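PDB 1N81: plasmodium falciparum gamete antigen 27/25 from Plasmodium falciparum, which is of unknown molecular function but is essential for sexual development of the malaria parasite and may dimerise. Local coordinates for residues 12-17 with 171-176; 18-23 with 62-67; 52-57 with 72-77. One frame throughout, in Å; residues are numbered along the deposited sequence.

Contact 1 (12-17 with 171-176); sequences SPRIRK and IDVVDS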
loop_
_atom_site.group_PDB
_atom_site.type_symbol
_atom_site.label_atom_id
_atom_site.label_comp_id
_atom_site.label_asym_id
_atom_site.label_seq_id
_atom_site.Cartn_x
_atom_site.Cartn_y
_atom_site.Cartn_z
ATOM N N SER A 12 0.214 0.746 -14.265
ATOM C CA SER A 12 -0.440 2.056 -14.246
ATOM C C SER A 12 0.389 3.093 -13.480
ATOM O O SER A 12 0.809 2.834 -12.350
ATOM C CB SER A 12 -1.815 1.958 -13.582
ATOM O OG SER A 12 -2.197 3.245 -13.125
ATOM N N PRO A 13 0.626 4.286 -14.068
ATOM C CA PRO A 13 1.417 5.274 -13.330
ATOM C C PRO A 13 0.698 5.700 -12.050
ATOM O O PRO A 13 1.351 6.113 -11.086
ATOM C CB PRO A 13 1.563 6.433 -14.319
ATOM C CG PRO A 13 1.542 5.716 -15.654
ATOM C CD PRO A 13 0.413 4.721 -15.461
ATOM N N ARG A 14 -0.635 5.609 -12.040
ATOM C CA ARG A 14 -1.397 5.977 -10.841
ATOM C C ARG A 14 -1.083 5.020 -9.670
ATOM O O ARG A 14 -0.937 5.461 -8.525
ATOM C CB ARG A 14 -2.903 5.923 -11.083
ATOM C CG ARG A 14 -3.621 6.446 -9.867
ATOM C CD ARG A 14 -5.138 6.366 -9.962
ATOM N NE ARG A 14 -5.614 7.465 -9.163
ATOM C CZ ARG A 14 -6.421 7.338 -8.141
ATOM N NH1 ARG A 14 -6.866 6.144 -7.803
ATOM N NH2 ARG A 14 -6.732 8.395 -7.426
ATOM N N ILE A 15 -0.991 3.731 -9.973
ATOM C CA ILE A 15 -0.654 2.721 -8.966
ATOM C C ILE A 15 0.751 3.031 -8.441
ATOM O O ILE A 15 0.992 3.090 -7.233
ATOM C CB ILE A 15 -0.649 1.327 -9.588
ATOM C CG1 ILE A 15 -2.093 0.879 -9.851
ATOM C CG2 ILE A 15 0.056 0.336 -8.668
ATOM C CD1 ILE A 15 -2.851 0.516 -8.583
ATOM N N ARG A 16 1.668 3.274 -9.370
ATOM C CA ARG A 16 3.061 3.568 -9.021
ATOM C C ARG A 16 3.176 4.779 -8.099
ATOM O O ARG A 16 3.883 4.721 -7.085
ATOM C CB ARG A 16 3.865 3.763 -10.320
ATOM C CG ARG A 16 5.333 4.118 -10.197
ATOM C CD ARG A 16 5.968 4.046 -11.601
ATOM N NE ARG A 16 7.416 4.275 -11.611
ATOM C CZ ARG A 16 8.228 3.899 -12.597
ATOM N NH1 ARG A 16 7.741 3.271 -13.661
ATOM N NH2 ARG A 16 9.529 4.150 -12.519
ATOM N N LYS A 17 2.488 5.875 -8.438
ATOM C CA LYS A 17 2.548 7.069 -7.598
ATOM C C LYS A 17 1.802 6.962 -6.264
ATOM O O LYS A 17 2.344 7.336 -5.213
ATOM C CB LYS A 17 2.046 8.308 -8.353
ATOM C CG LYS A 17 2.984 8.728 -9.499
ATOM C CD LYS A 17 2.362 9.800 -10.366
ATOM C CE LYS A 17 3.235 10.145 -11.557
ATOM N NZ LYS A 17 2.491 11.034 -12.494
ATOM N N ILE A 171 -9.132 -1.587 -4.931
ATOM C CA ILE A 171 -10.467 -1.046 -5.180
ATOM C C ILE A 171 -10.460 0.481 -5.137
ATOM O O ILE A 171 -11.014 1.124 -5.999
ATOM C CB ILE A 171 -11.491 -1.624 -4.169
ATOM C CG1 ILE A 171 -11.694 -3.110 -4.458
ATOM C CG2 ILE A 171 -12.838 -0.893 -4.309
ATOM C CD1 ILE A 171 -12.331 -3.883 -3.319
ATOM N N ASP A 172 -9.795 1.055 -4.144
ATOM C CA ASP A 172 -9.704 2.495 -4.006
ATOM C C ASP A 172 -8.878 3.200 -5.045
ATOM O O ASP A 172 -9.183 4.330 -5.409
ATOM C CB ASP A 172 -9.047 2.893 -2.683
ATOM C CG ASP A 172 -9.954 2.741 -1.535
ATOM O OD1 ASP A 172 -11.137 2.419 -1.779
ATOM O OD2 ASP A 172 -9.490 2.950 -0.403
ATOM N N VAL A 173 -7.818 2.554 -5.510
ATOM C CA VAL A 173 -6.897 3.247 -6.395
ATOM C C VAL A 173 -6.917 2.979 -7.888
ATOM O O VAL A 173 -6.752 3.907 -8.668
ATOM C CB VAL A 173 -5.445 3.071 -5.829
ATOM C CG1 VAL A 173 -4.431 3.833 -6.681
ATOM C CG2 VAL A 173 -5.414 3.559 -4.350
ATOM N N VAL A 174 -7.104 1.729 -8.284
ATOM C CA VAL A 174 -7.136 1.375 -9.696
ATOM C C VAL A 174 -8.214 2.208 -10.381
ATOM O O VAL A 174 -9.332 2.323 -9.863
ATOM C CB VAL A 174 -7.471 -0.120 -9.894
ATOM C CG1 VAL A 174 -7.603 -0.436 -11.394
ATOM C CG2 VAL A 174 -6.360 -0.993 -9.283
ATOM N N ASP A 175 -7.877 2.783 -11.537
ATOM C CA ASP A 175 -8.812 3.604 -12.305
ATOM C C ASP A 175 -8.713 3.321 -13.798
ATOM O O ASP A 175 -9.400 3.958 -14.598
ATOM C CB ASP A 175 -8.548 5.097 -12.065
ATOM C CG ASP A 175 -7.286 5.592 -12.767
ATOM O OD1 ASP A 175 -7.022 6.813 -12.770
ATOM O OD2 ASP A 175 -6.554 4.755 -13.316
ATOM N N SER A 176 -7.887 2.350 -14.173
ATOM C CA SER A 176 -7.680 2.026 -15.583
ATOM C C SER A 176 -8.916 1.540 -16.347
ATOM O O SER A 176 -8.985 1.685 -17.552
ATOM C CB SER A 176 -6.578 0.968 -15.727
ATOM O OG SER A 176 -7.011 -0.275 -15.189
HETATM O O HOH W 1 -4.205 4.200 -14.728
HETATM O O HOH W 2 -9.380 6.218 -7.419
#
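Arg14 reaches Val173 by holding CG anti to its backbone N (chi1 -174°) and extending the chain from CG to NE, while Ile15, with CG1 beside its own N, turns CD1 (chi2 -73°) to the same valine and to Val174. The guanidinium of Arg14 meets the end of helix 156-173 by its edge: NH1 donates to the carbonyl O of Val173 at 2.4 Å with an N-H...O angle of 150°. The separation is very short and its exact value doubtful; the oxygen lies at the guanidinium edge, near its plane. Because Val174 is the first residue to leave helical geometry, the bonded carbonyl belongs to the last turn, where a cation would be expected to offset the negative end of the helix. One water accepts weakly from Arg14 NH1 and donates to Asp172 O at 2.8 Å. Asp175 OD1 lies 3.4 Å from Arg14 CD and well out of the guanidinium plane, which leaves a long, purely electrostatic pairing with NE. Asp175 OD2 accepts from a second water, which lies 2.7 Å from OG of Ser12, the N-cap of helix 13-35. On the apolar side, Ile15 CD1 approaches Val174 CG2 to 3.9 Å and Val173 CG1 to 4.1 Å. The first and last helices of the fold thus meet, N-terminus to C-terminus, with helix 96-122 beside Ile15, helix 126-133 beside Val174, and the loop carbonyl of Leu68 bound by Arg14 NH2.

Contact 2 (18-23 with 62-67); sequences VGDIEF and NRYNYF
Asp20 lies across the ring of Tyr64 at about a right angle. CB sits over one face, 3.8 Å from the ring centroid and 17° off the normal, which meets the criteria for a CH-pi contact; it is displaced toward the CE2 side of the ring. CG, held beside the Asp20 backbone N and anti to the carbonyl carbon (chi1 -82°), lies 4.0 Å from Tyr64 CE2. At the tip, OD2 stays 3.6 Å from the same CE2, whereas OD1 turns to another partner and is hydrogen-bonded to NE2 of Gln110 on helix 96-122. Helix 50-63 ends here in a Schellman motif: Asn65, with positive phi, is the C-prime residue, and Tyr66 N and Asn65 N bond back to Gln61 O and Asn62 O. On either side of Asn65 in sequence, Tyr64 and Tyr66 both point CB toward 18-23. Ile21 contacts both tyrosines. The Ile21 and Tyr64 side chains slide past each other in opposite directions, Ile21 CG1 4.1 Å from Tyr64 CD1; Ile21 crosses Tyr66 at about a right angle, its CD1 3.8 Å from Tyr66 CB. Further along the Tyr66 ring, CE2 receives CG2 of Val18 at 3.9 Å in an oblique approach. Beyond Asp20, the ring of Tyr64 also meets His24, one turn further along helix 13-35, with the planes at about 45°.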
loop_
_atom_site.group_PDB
_atom_site.type_symbol
_atom_site.label_atom_id
_atom_site.label_comp_id
_atom_site.label_asym_id
_atom_site.label_seq_id
_atom_site.Cartn_x
_atom_site.Cartn_y
_atom_site.Cartn_z
ATOM N N VAL A 18 0.569 6.472 -6.283
ATOM C CA VAL A 18 -0.164 6.390 -5.026
ATOM C C VAL A 18 0.558 5.366 -4.124
ATOM O O VAL A 18 0.683 5.563 -2.916
ATOM C CB VAL A 18 -1.649 5.992 -5.248
ATOM C CG1 VAL A 18 -2.410 6.057 -3.912
ATOM C CG2 VAL A 18 -2.293 6.962 -6.217
ATOM N N GLY A 19 1.057 4.290 -4.732
ATOM C CA GLY A 19 1.789 3.319 -3.953
ATOM C C GLY A 19 3.013 4.003 -3.337
ATOM O O GLY A 19 3.230 3.913 -2.134
ATOM N N ASP A 20 3.814 4.703 -4.142
ATOM C CA ASP A 20 4.994 5.378 -3.584
ATOM C C ASP A 20 4.637 6.341 -2.493
ATOM O O ASP A 20 5.311 6.407 -1.450
ATOM C CB ASP A 20 5.801 6.099 -4.676
ATOM C CG ASP A 20 6.728 5.145 -5.423
ATOM O OD1 ASP A 20 6.829 3.972 -4.983
ATOM O OD2 ASP A 20 7.365 5.546 -6.421
ATOM N N ILE A 21 3.564 7.085 -2.711
ATOM C CA ILE A 21 3.114 8.045 -1.728
ATOM C C ILE A 21 2.763 7.419 -0.359
ATOM O O ILE A 21 3.269 7.852 0.687
ATOM C CB ILE A 21 1.892 8.807 -2.260
ATOM C CG1 ILE A 21 2.353 9.817 -3.328
ATOM C CG2 ILE A 21 1.161 9.499 -1.120
ATOM C CD1 ILE A 21 1.241 10.301 -4.220
ATOM N N GLU A 22 1.909 6.403 -0.393
ATOM C CA GLU A 22 1.446 5.692 0.801
ATOM C C GLU A 22 2.574 4.965 1.524
ATOM O O GLU A 22 2.720 5.068 2.737
ATOM C CB GLU A 22 0.385 4.644 0.408
ATOM C CG GLU A 22 0.037 3.652 1.543
ATOM C CD GLU A 22 -1.348 2.999 1.406
ATOM O OE1 GLU A 22 -1.674 2.101 2.221
ATOM O OE2 GLU A 22 -2.115 3.386 0.503
ATOM N N PHE A 23 3.386 4.233 0.775
ATOM C CA PHE A 23 4.431 3.482 1.435
ATOM C C PHE A 23 5.607 4.318 1.936
ATOM O O PHE A 23 6.175 3.982 2.961
ATOM C CB PHE A 23 4.872 2.301 0.541
ATOM C CG PHE A 23 3.857 1.177 0.492
ATOM C CD1 PHE A 23 2.882 1.133 -0.510
ATOM C CD2 PHE A 23 3.810 0.222 1.505
ATOM C CE1 PHE A 23 1.869 0.156 -0.507
ATOM C CE2 PHE A 23 2.785 -0.783 1.527
ATOM C CZ PHE A 23 1.812 -0.810 0.508
ATOM N N ASN A 62 3.424 15.728 -2.314
ATOM C CA ASN A 62 4.215 16.835 -2.827
ATOM C C ASN A 62 5.523 16.272 -3.391
ATOM O O ASN A 62 5.906 16.601 -4.511
ATOM C CB ASN A 62 4.500 17.827 -1.706
ATOM C CG ASN A 62 5.003 19.156 -2.225
ATOM O OD1 ASN A 62 4.389 20.196 -1.989
ATOM N ND2 ASN A 62 6.115 19.129 -2.942
ATOM N N ARG A 63 6.193 15.404 -2.636
ATOM C CA ARG A 63 7.445 14.806 -3.112
ATOM C C ARG A 63 7.304 14.045 -4.432
ATOM O O ARG A 63 8.204 14.064 -5.266
ATOM C CB ARG A 63 8.039 13.854 -2.060
ATOM C CG ARG A 63 9.304 13.139 -2.539
ATOM C CD ARG A 63 9.828 12.077 -1.567
ATOM N NE ARG A 63 10.901 11.291 -2.187
ATOM C CZ ARG A 63 11.492 10.222 -1.646
ATOM N NH1 ARG A 63 11.135 9.780 -0.444
ATOM N NH2 ARG A 63 12.437 9.577 -2.324
ATOM N N TYR A 64 6.198 13.340 -4.623
ATOM C CA TYR A 64 6.031 12.620 -5.877
ATOM C C TYR A 64 5.179 13.414 -6.848
ATOM O O TYR A 64 4.703 12.868 -7.830
ATOM C CB TYR A 64 5.413 11.231 -5.667
ATOM C CG TYR A 64 6.362 10.314 -4.949
ATOM C CD1 TYR A 64 6.421 10.297 -3.553
ATOM C CD2 TYR A 64 7.285 9.538 -5.664
ATOM C CE1 TYR A 64 7.387 9.536 -2.879
ATOM C CE2 TYR A 64 8.250 8.773 -5.002
ATOM C CZ TYR A 64 8.297 8.783 -3.609
ATOM O OH TYR A 64 9.274 8.095 -2.943
ATOM N N ASN A 65 4.978 14.700 -6.555
ATOM C CA ASN A 65 4.201 15.578 -7.427
ATOM C C ASN A 65 2.923 14.930 -7.918
ATOM O O ASN A 65 2.650 14.915 -9.114
ATOM C CB ASN A 65 5.025 15.979 -8.652
ATOM C CG ASN A 65 6.379 16.492 -8.284
ATOM O OD1 ASN A 65 6.506 17.513 -7.605
ATOM N ND2 ASN A 65 7.415 15.785 -8.722
ATOM N N TYR A 66 2.128 14.392 -7.011
ATOM C CA TYR A 66 0.898 13.763 -7.439
ATOM C C TYR A 66 -0.184 14.182 -6.472
ATOM O O TYR A 66 -0.244 13.685 -5.339
ATOM C CB TYR A 66 1.067 12.242 -7.449
ATOM C CG TYR A 66 -0.073 11.539 -8.155
ATOM C CD1 TYR A 66 -0.174 11.542 -9.558
ATOM C CD2 TYR A 66 -1.092 10.948 -7.428
ATOM C CE1 TYR A 66 -1.288 10.964 -10.208
ATOM C CE2 TYR A 66 -2.204 10.378 -8.059
ATOM C CZ TYR A 66 -2.300 10.388 -9.449
ATOM O OH TYR A 66 -3.414 9.819 -10.037
ATOM N N PHE A 67 -1.044 15.091 -6.918
ATOM C CA PHE A 67 -2.109 15.613 -6.071
ATOM C C PHE A 67 -3.510 15.174 -6.459
ATOM O O PHE A 67 -4.495 15.734 -5.985
ATOM C CB PHE A 67 -2.017 17.145 -6.024
ATOM C CG PHE A 67 -0.660 17.643 -5.600
ATOM C CD1 PHE A 67 0.355 17.820 -6.529
ATOM C CD2 PHE A 67 -0.378 17.855 -4.253
ATOM C CE1 PHE A 67 1.644 18.198 -6.119
ATOM C CE2 PHE A 67 0.897 18.227 -3.835
ATOM C CZ PHE A 67 1.912 18.399 -4.768
#

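Contact 3 (52-57 with 72-77); sequences SIRRYV and RVQDNI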
loop_
_atom_site.group_PDB
_atom_site.type_symbol
_atom_site.label_atom_id
_atom_site.label_comp_id
_atom_site.label_asym_id
_atom_site.label_seq_id
_atom_site.Cartn_x
_atom_site.Cartn_y
_atom_site.Cartn_z
ATOM N N SER A 52 -1.371 13.951 12.149
ATOM C CA SER A 52 0.015 13.917 11.721
ATOM C C SER A 52 0.234 12.970 10.545
ATOM O O SER A 52 0.913 13.327 9.578
ATOM C CB SER A 52 0.936 13.506 12.864
ATOM O OG SER A 52 0.820 14.426 13.928
ATOM N N ILE A 53 -0.344 11.776 10.614
ATOM C CA ILE A 53 -0.141 10.823 9.541
ATOM C C ILE A 53 -0.609 11.440 8.225
ATOM O O ILE A 53 0.074 11.336 7.203
ATOM C CB ILE A 53 -0.900 9.489 9.787
ATOM C CG1 ILE A 53 -0.284 8.722 10.966
ATOM C CG2 ILE A 53 -0.852 8.610 8.494
ATOM C CD1 ILE A 53 -1.230 7.587 11.448
ATOM N N ARG A 54 -1.772 12.081 8.236
ATOM C CA ARG A 54 -2.246 12.686 6.997
ATOM C C ARG A 54 -1.261 13.755 6.536
ATOM O O ARG A 54 -1.102 13.976 5.342
ATOM C CB ARG A 54 -3.631 13.307 7.164
ATOM C CG ARG A 54 -4.181 13.766 5.828
ATOM C CD ARG A 54 -5.555 14.360 5.910
ATOM N NE ARG A 54 -6.637 13.426 5.597
ATOM C CZ ARG A 54 -7.184 12.608 6.485
ATOM N NH1 ARG A 54 -6.742 12.603 7.736
ATOM N NH2 ARG A 54 -8.200 11.834 6.145
ATOM N N ARG A 55 -0.592 14.409 7.474
ATOM C CA ARG A 55 0.383 15.428 7.092
ATOM C C ARG A 55 1.535 14.724 6.362
ATOM O O ARG A 55 2.086 15.254 5.399
ATOM C CB ARG A 55 0.894 16.177 8.335
ATOM C CG ARG A 55 1.767 17.397 8.018
ATOM C CD ARG A 55 2.298 18.049 9.288
ATOM N NE ARG A 55 1.221 18.196 10.254
ATOM C CZ ARG A 55 1.151 17.528 11.397
ATOM N NH1 ARG A 55 2.108 16.666 11.734
ATOM N NH2 ARG A 55 0.110 17.709 12.191
ATOM N N TYR A 56 1.912 13.525 6.816
ATOM C CA TYR A 56 2.979 12.806 6.122
ATOM C C TYR A 56 2.514 12.405 4.731
ATOM O O TYR A 56 3.292 12.428 3.783
ATOM C CB TYR A 56 3.446 11.570 6.917
ATOM C CG TYR A 56 4.464 11.907 7.977
ATOM C CD1 TYR A 56 4.150 12.791 9.006
ATOM C CD2 TYR A 56 5.747 11.382 7.927
ATOM C CE1 TYR A 56 5.088 13.142 9.954
ATOM C CE2 TYR A 56 6.703 11.733 8.880
ATOM C CZ TYR A 56 6.356 12.609 9.888
ATOM O OH TYR A 56 7.269 12.930 10.855
ATOM N N VAL A 57 1.253 12.034 4.593
ATOM C CA VAL A 57 0.760 11.677 3.255
ATOM C C VAL A 57 0.909 12.886 2.319
ATOM O O VAL A 57 1.451 12.761 1.227
ATOM C CB VAL A 57 -0.721 11.229 3.307
ATOM C CG1 VAL A 57 -1.292 11.079 1.864
ATOM C CG2 VAL A 57 -0.817 9.865 4.083
ATOM N N ARG A 72 -11.810 10.606 0.032
ATOM C CA ARG A 72 -12.105 9.284 0.548
ATOM C C ARG A 72 -10.861 8.371 0.420
ATOM O O ARG A 72 -10.554 7.618 1.322
ATOM C CB ARG A 72 -13.250 8.663 -0.234
ATOM C CG ARG A 72 -13.742 7.359 0.391
ATOM C CD ARG A 72 -14.721 6.656 -0.521
ATOM N NE ARG A 72 -14.070 6.191 -1.740
ATOM C CZ ARG A 72 -13.376 5.065 -1.834
ATOM N NH1 ARG A 72 -13.249 4.278 -0.773
ATOM N NH2 ARG A 72 -12.802 4.734 -2.985
ATOM N N VAL A 73 -10.184 8.442 -0.723
ATOM C CA VAL A 73 -8.979 7.665 -0.996
ATOM C C VAL A 73 -7.926 8.058 0.026
ATOM O O VAL A 73 -7.267 7.209 0.621
ATOM C CB VAL A 73 -8.409 7.967 -2.391
ATOM C CG1 VAL A 73 -7.090 7.236 -2.573
ATOM C CG2 VAL A 73 -9.398 7.556 -3.458
ATOM N N GLN A 74 -7.758 9.356 0.216
ATOM C CA GLN A 74 -6.781 9.797 1.173
ATOM C C GLN A 74 -7.113 9.262 2.569
ATOM O O GLN A 74 -6.204 8.852 3.294
ATOM C CB GLN A 74 -6.693 11.318 1.217
ATOM C CG GLN A 74 -5.281 11.774 1.570
ATOM C CD GLN A 74 -5.205 13.243 1.883
ATOM O OE1 GLN A 74 -5.956 13.752 2.722
ATOM N NE2 GLN A 74 -4.284 13.938 1.227
ATOM N N ASP A 75 -8.398 9.250 2.945
ATOM C CA ASP A 75 -8.805 8.760 4.274
ATOM C C ASP A 75 -8.362 7.311 4.470
ATOM O O ASP A 75 -7.889 6.940 5.554
ATOM C CB ASP A 75 -10.333 8.802 4.486
ATOM C CG ASP A 75 -10.898 10.224 4.599
ATOM O OD1 ASP A 75 -10.156 11.154 4.975
ATOM O OD2 ASP A 75 -12.106 10.396 4.324
ATOM N N ASN A 76 -8.552 6.476 3.443
ATOM C CA ASN A 76 -8.128 5.079 3.572
ATOM C C ASN A 76 -6.618 4.916 3.558
ATOM O O ASN A 76 -6.105 3.953 4.140
ATOM C CB ASN A 76 -8.738 4.192 2.493
ATOM C CG ASN A 76 -10.224 3.928 2.734
ATOM O OD1 ASN A 76 -10.727 4.148 3.831
ATOM N ND2 ASN A 76 -10.917 3.438 1.711
ATOM N N ILE A 77 -5.904 5.823 2.893
ATOM C CA ILE A 77 -4.435 5.720 2.897
ATOM C C ILE A 77 -4.009 5.899 4.352
ATOM O O ILE A 77 -3.230 5.102 4.880
ATOM C CB ILE A 77 -3.727 6.821 2.023
ATOM C CG1 ILE A 77 -3.913 6.508 0.542
ATOM C CG2 ILE A 77 -2.203 6.849 2.322
ATOM C CD1 ILE A 77 -3.279 7.561 -0.378
#
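Arg54 grips two consecutive residues of helix 71-89 through different nitrogens. NH2 forms a salt bridge with Asp75 OD1; the modelled separation of 2.4 Å is very short, so its exact length is doubtful, although the oxygen lies at the guanidinium edge. NE donates to Gln74 OE1 at 3.0 Å in a clearly bent bond, with an N-H...O angle of 131° and the donor tilted from the carbonyl plane. A bend at chi3 (-97°) sets NE beside that oxygen. The two side chains cross obliquely, Arg54 CD 3.3 Å from Gln74 OE1, while Gln74 NE2 has a weak hydrogen bond to Gln61 OE1 on helix 50-63. Next to these polar groups the packing is apolar: CG1 of Val57 passes CG of Gln74 at 4.1 Å, and Val57 CG2 meets Ile77 CG2 at 3.8 Å. Ile81, a turn further along helix 71-89, also touches Val57. The local axes approach to 10.3 Å with 115° between their N-to-C directions, so these segments cross steeply rather than lying antiparallel. Consecutive helices 50-63 and 71-89, linked by 64-70, could belong to the helix-turn-helix architecture described for this all-helical protein, though the linker exceeds the classical turn.

Contacts 1 and 2 occupy successive turns of helix 13-35, their centres about 11 Å apart, and Tyr66 joins them: its OH has a weak hydrogen bond with Arg14 NE, and its CD1 packs on Lys17 CD. Contacts 2 and 3 share helix 50-63, also about 11 Å apart between centres, and their segments alternate along the chain; Val18 CG1 reaches Ile77 CD1 at 3.9 Å. Contacts 1 and 3 lie about 16 Å apart between centres, yet Asp172 spans them, with OD1 in a salt bridge to Arg72 NH1 at 3.0 Å and OD2 probably hydrogen-bonded to Asn76 ND2 at 2.6 Å. The three contacts therefore tie helices 13-35, 50-63, 71-89 and 156-173 together.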